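Tat-secreted protein Rv2525c (Mycobacterium tuberculosis, PDB 4PMR) may act as a peptidoglycan hydrolase with glycosidase activity, and in vitro cleaves p-nitrophenyl esters, preferring the butyrate. Local coordinates at residues D75-A80 against K119-P124. Numbering follows the deposited sequence.
With NA (sodium ion), chain C.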
ATOM      1  N   ASP A  75      -6.343   2.416 -10.767  1.00  7.86           N
ATOM      2  CA  ASP A  75      -5.134   3.001 -11.346  1.00  7.30           C
ATOM      3  C   ASP A  75      -4.530   2.185 -12.490  1.00 11.34           C
ATOM      4  O   ASP A  75      -4.029   2.764 -13.442  1.00 11.11           O
ATOM      5  CB  ASP A  75      -4.077   3.171 -10.241  1.00  7.32           C
ATOM      6  CG  ASP A  75      -4.502   4.083  -9.104  1.00 11.17           C
ATOM      7  OD1 ASP A  75      -5.305   5.018  -9.354  1.00 14.18           O
ATOM      8  OD2 ASP A  75      -4.031   3.868  -7.967  1.00 10.47           O
ATOM      9  N   TRP A  76      -4.592   0.861 -12.401  1.00  9.95           N
ATOM     10  CA  TRP A  76      -3.933  -0.057 -13.344  1.00 10.35           C
ATOM     11  C   TRP A  76      -4.658  -0.200 -14.689  1.00 12.46           C
ATOM     12  O   TRP A  76      -4.083  -0.738 -15.644  1.00 10.65           O
ATOM     13  CB  TRP A  76      -3.711  -1.432 -12.693  1.00  8.87           C
ATOM     14  CG  TRP A  76      -4.961  -2.059 -12.163  1.00 10.25           C
ATOM     15  CD1 TRP A  76      -5.438  -2.000 -10.885  1.00 13.08           C
ATOM     16  CD2 TRP A  76      -5.890  -2.860 -12.903  1.00 10.40           C
ATOM     17  NE1 TRP A  76      -6.618  -2.703 -10.787  1.00 12.65           N
ATOM     18  CE2 TRP A  76      -6.907  -3.261 -12.006  1.00 14.01           C
ATOM     19  CE3 TRP A  76      -5.947  -3.305 -14.237  1.00 12.05           C
ATOM     20  CZ2 TRP A  76      -7.989  -4.060 -12.412  1.00 13.67           C
ATOM     21  CZ3 TRP A  76      -7.009  -4.124 -14.630  1.00 13.84           C
ATOM     22  CH2 TRP A  76      -8.025  -4.470 -13.731  1.00 14.27           C
ATOM     23  N   LEU A  77      -5.892   0.303 -14.789  1.00  9.16           N
ATOM     24  CA  LEU A  77      -6.649   0.181 -16.034  1.00  9.43           C
ATOM     25  C   LEU A  77      -5.918   0.808 -17.221  1.00 12.16           C
ATOM     26  O   LEU A  77      -5.933   0.236 -18.300  1.00 11.45           O
ATOM     27  CB  LEU A  77      -8.061   0.765 -15.870  1.00  8.83           C
ATOM     28  CG  LEU A  77      -8.936  -0.021 -14.891  1.00 12.17           C
ATOM     29  CD1 LEU A  77     -10.174   0.774 -14.507  1.00 12.96           C
ATOM     30  CD2 LEU A  77      -9.293  -1.399 -15.478  1.00 10.08           C
ATOM     31  N   GLY A  78      -5.203   1.906 -16.980  1.00 10.23           N
ATOM     32  CA  GLY A  78      -4.480   2.639 -18.013  1.00  9.00           C
ATOM     33  C   GLY A  78      -3.089   2.117 -18.328  1.00 11.90           C
ATOM     34  O   GLY A  78      -2.324   2.801 -19.009  1.00 12.69           O
ATOM     35  N   GLY A  79      -2.762   0.926 -17.843  1.00  9.93           N
ATOM     36  CA  GLY A  79      -1.499   0.240 -18.128  1.00  9.73           C
ATOM     37  C   GLY A  79      -0.227   1.041 -17.947  1.00 12.71           C
ATOM     38  O   GLY A  79      -0.041   1.683 -16.918  1.00 10.77           O
ATOM     39  N   ALA A  80       0.634   1.053 -18.981  1.00  9.76           N
ATOM     40  CA  ALA A  80       1.960   1.692 -18.907  1.00 10.33           C
ATOM     41  C   ALA A  80       1.917   3.223 -18.621  1.00 11.63           C
ATOM     42  O   ALA A  80       2.633   3.679 -17.724  1.00 10.38           O
ATOM     43  CB  ALA A  80       2.725   1.438 -20.187  1.00 11.56           C
ATOM     44  N   LYS A 119      -2.396  -9.651 -17.490  1.00 12.92           N
ATOM     45  CA  LYS A 119      -1.419  -9.619 -18.588  1.00 13.73           C
ATOM     46  C   LYS A 119      -1.487  -8.333 -19.424  1.00 17.58           C
ATOM     47  O   LYS A 119      -0.450  -7.805 -19.804  1.00 16.24           O
ATOM     48  CB  LYS A 119      -1.590 -10.828 -19.533  1.00 17.53           C
ATOM     49  CG  LYS A 119      -1.134 -12.164 -18.934  1.00 32.73           C
ATOM     50  CD  LYS A 119      -0.479 -13.094 -19.963  1.00 46.15           C
ATOM     51  CE  LYS A 119      -1.345 -13.511 -21.139  1.00 64.10           C
ATOM     52  NZ  LYS A 119      -2.614 -14.169 -20.726  1.00 75.75           N
ATOM     53  N   ASN A 120      -2.698  -7.851 -19.738  1.00 15.69           N
ATOM     54  CA  ASN A 120      -2.841  -6.716 -20.642  1.00 14.96           C
ATOM     55  C   ASN A 120      -2.719  -5.368 -19.975  1.00 15.64           C
ATOM     56  O   ASN A 120      -2.407  -4.390 -20.662  1.00 14.48           O
ATOM     57  CB  ASN A 120      -4.176  -6.802 -21.370  1.00 17.80           C
ATOM     58  CG  ASN A 120      -4.293  -8.041 -22.226  1.00 40.63           C
ATOM     59  OD1 ASN A 120      -3.309  -8.527 -22.785  1.00 32.50           O
ATOM     60  ND2 ASN A 120      -5.502  -8.577 -22.352  1.00 36.41           N
ATOM     61  N   GLN A 121      -2.988  -5.291 -18.666  1.00 11.36           N
ATOM     62  CA  GLN A 121      -3.012  -3.993 -17.981  1.00  9.98           C
ATOM     63  C   GLN A 121      -2.128  -3.919 -16.737  1.00 13.65           C
ATOM     64  O   GLN A 121      -1.416  -2.922 -16.597  1.00 12.90           O
ATOM     65  CB  GLN A 121      -4.468  -3.603 -17.612  1.00 10.80           C
ATOM     66  CG  GLN A 121      -5.331  -3.216 -18.815  1.00 10.25           C
ATOM     67  CD  GLN A 121      -6.814  -3.291 -18.560  1.00 23.36           C
ATOM     68  OE1 GLN A 121      -7.386  -4.373 -18.407  1.00 16.75           O
ATOM     69  NE2 GLN A 121      -7.471  -2.136 -18.513  1.00 12.84           N
ATOM     70  N   ILE A 122      -2.174  -4.919 -15.825  1.00  9.60           N
ATOM     71  CA  ILE A 122      -1.373  -4.835 -14.578  1.00  9.33           C
ATOM     72  C   ILE A 122       0.124  -4.971 -14.867  1.00 11.72           C
ATOM     73  O   ILE A 122       0.920  -4.246 -14.252  1.00 10.66           O
ATOM     74  CB  ILE A 122      -1.861  -5.837 -13.496  1.00 11.67           C
ATOM     75  CG1 ILE A 122      -3.342  -5.520 -13.170  1.00 11.97           C
ATOM     76  CG2 ILE A 122      -0.997  -5.761 -12.206  1.00  9.39           C
ATOM     77  CD1 ILE A 122      -4.045  -6.533 -12.357  1.00 18.60           C
ATOM     78  N   VAL A 123       0.509  -5.883 -15.785  1.00 10.07           N
ATOM     79  CA  VAL A 123       1.930  -6.091 -16.148  1.00 10.57           C
ATOM     80  C   VAL A 123       2.544  -4.750 -16.636  1.00 13.35           C
ATOM     81  O   VAL A 123       3.487  -4.296 -15.980  1.00 12.23           O
ATOM     82  CB  VAL A 123       2.112  -7.228 -17.186  1.00 14.33           C
ATOM     83  CG1 VAL A 123       3.534  -7.258 -17.739  1.00 14.06           C
ATOM     84  CG2 VAL A 123       1.762  -8.566 -16.573  1.00 13.72           C
ATOM     85  N   PRO A 124       1.972  -4.054 -17.667  1.00 11.55           N
ATOM     86  CA  PRO A 124       2.575  -2.774 -18.098  1.00 11.14           C
ATOM     87  C   PRO A 124       2.501  -1.693 -17.011  1.00 13.97           C
ATOM     88  O   PRO A 124       3.407  -0.853 -16.929  1.00 11.20           O
ATOM     89  CB  PRO A 124       1.775  -2.385 -19.355  1.00 13.26           C
ATOM     90  CG  PRO A 124       0.516  -3.183 -19.311  1.00 16.83           C
ATOM     91  CD  PRO A 124       0.868  -4.457 -18.581  1.00 12.43           C
TER
HETATM   92 NA    NA C 302      -2.517   4.087 -20.973  1.00 24.23          NA
HETATM   93  O   HOH W   1      -0.386   3.184 -21.775  1.00 11.97           O
HETATM   94  O   HOH W   2      -2.532   5.370 -23.289  1.00 26.93           O
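The indole of W76 lies between I122 and L77, and this buried end is the tight part of the contact. I122 CG1 stands 3.4 Å above one ring face near its rim, while its CD1 makes a CH-pi contact 4.2 Å from the centroid of the six-membered ring of W76, only 13° off the normal. L77 CD2 covers the opposite face, and Q121 CB meets the ring edge in plane, 3.7 Å from W76 CE3. A chi1 of 56° sets W76 CG between its backbone N and carbonyl carbon, which carries the ring toward I122 and Q121; W76 NE1 is hydrogen-bonded to D111 OD2. Q121 runs extended beyond CG, its amide steep to the indole, and NE2 donates to a lone pair of L77 O at 2.8 Å, with an N-H...O angle of 161°. Between the two parts, buried G79 CA makes a CA-H...O contact of 3.5 Å to Q121 O. Towards solvent the fit loosens: exposed A80 meets partly exposed P124 with their CB atoms 4.0 Å apart and A80 CA 3.5 Å from P124 O. Beyond, G78 O binds a sodium ion together with S81 OG and two waters. In this TIM-barrel-clan domain the contact joins the N-terminal region of helix 79-96 to helix 115-133. A single conventional hydrogen bond, from the Q121 side-chain amide, thus satisfies the L77 carbonyl across a contact otherwise made of van der Waals, CH-pi and CA-H...O approaches.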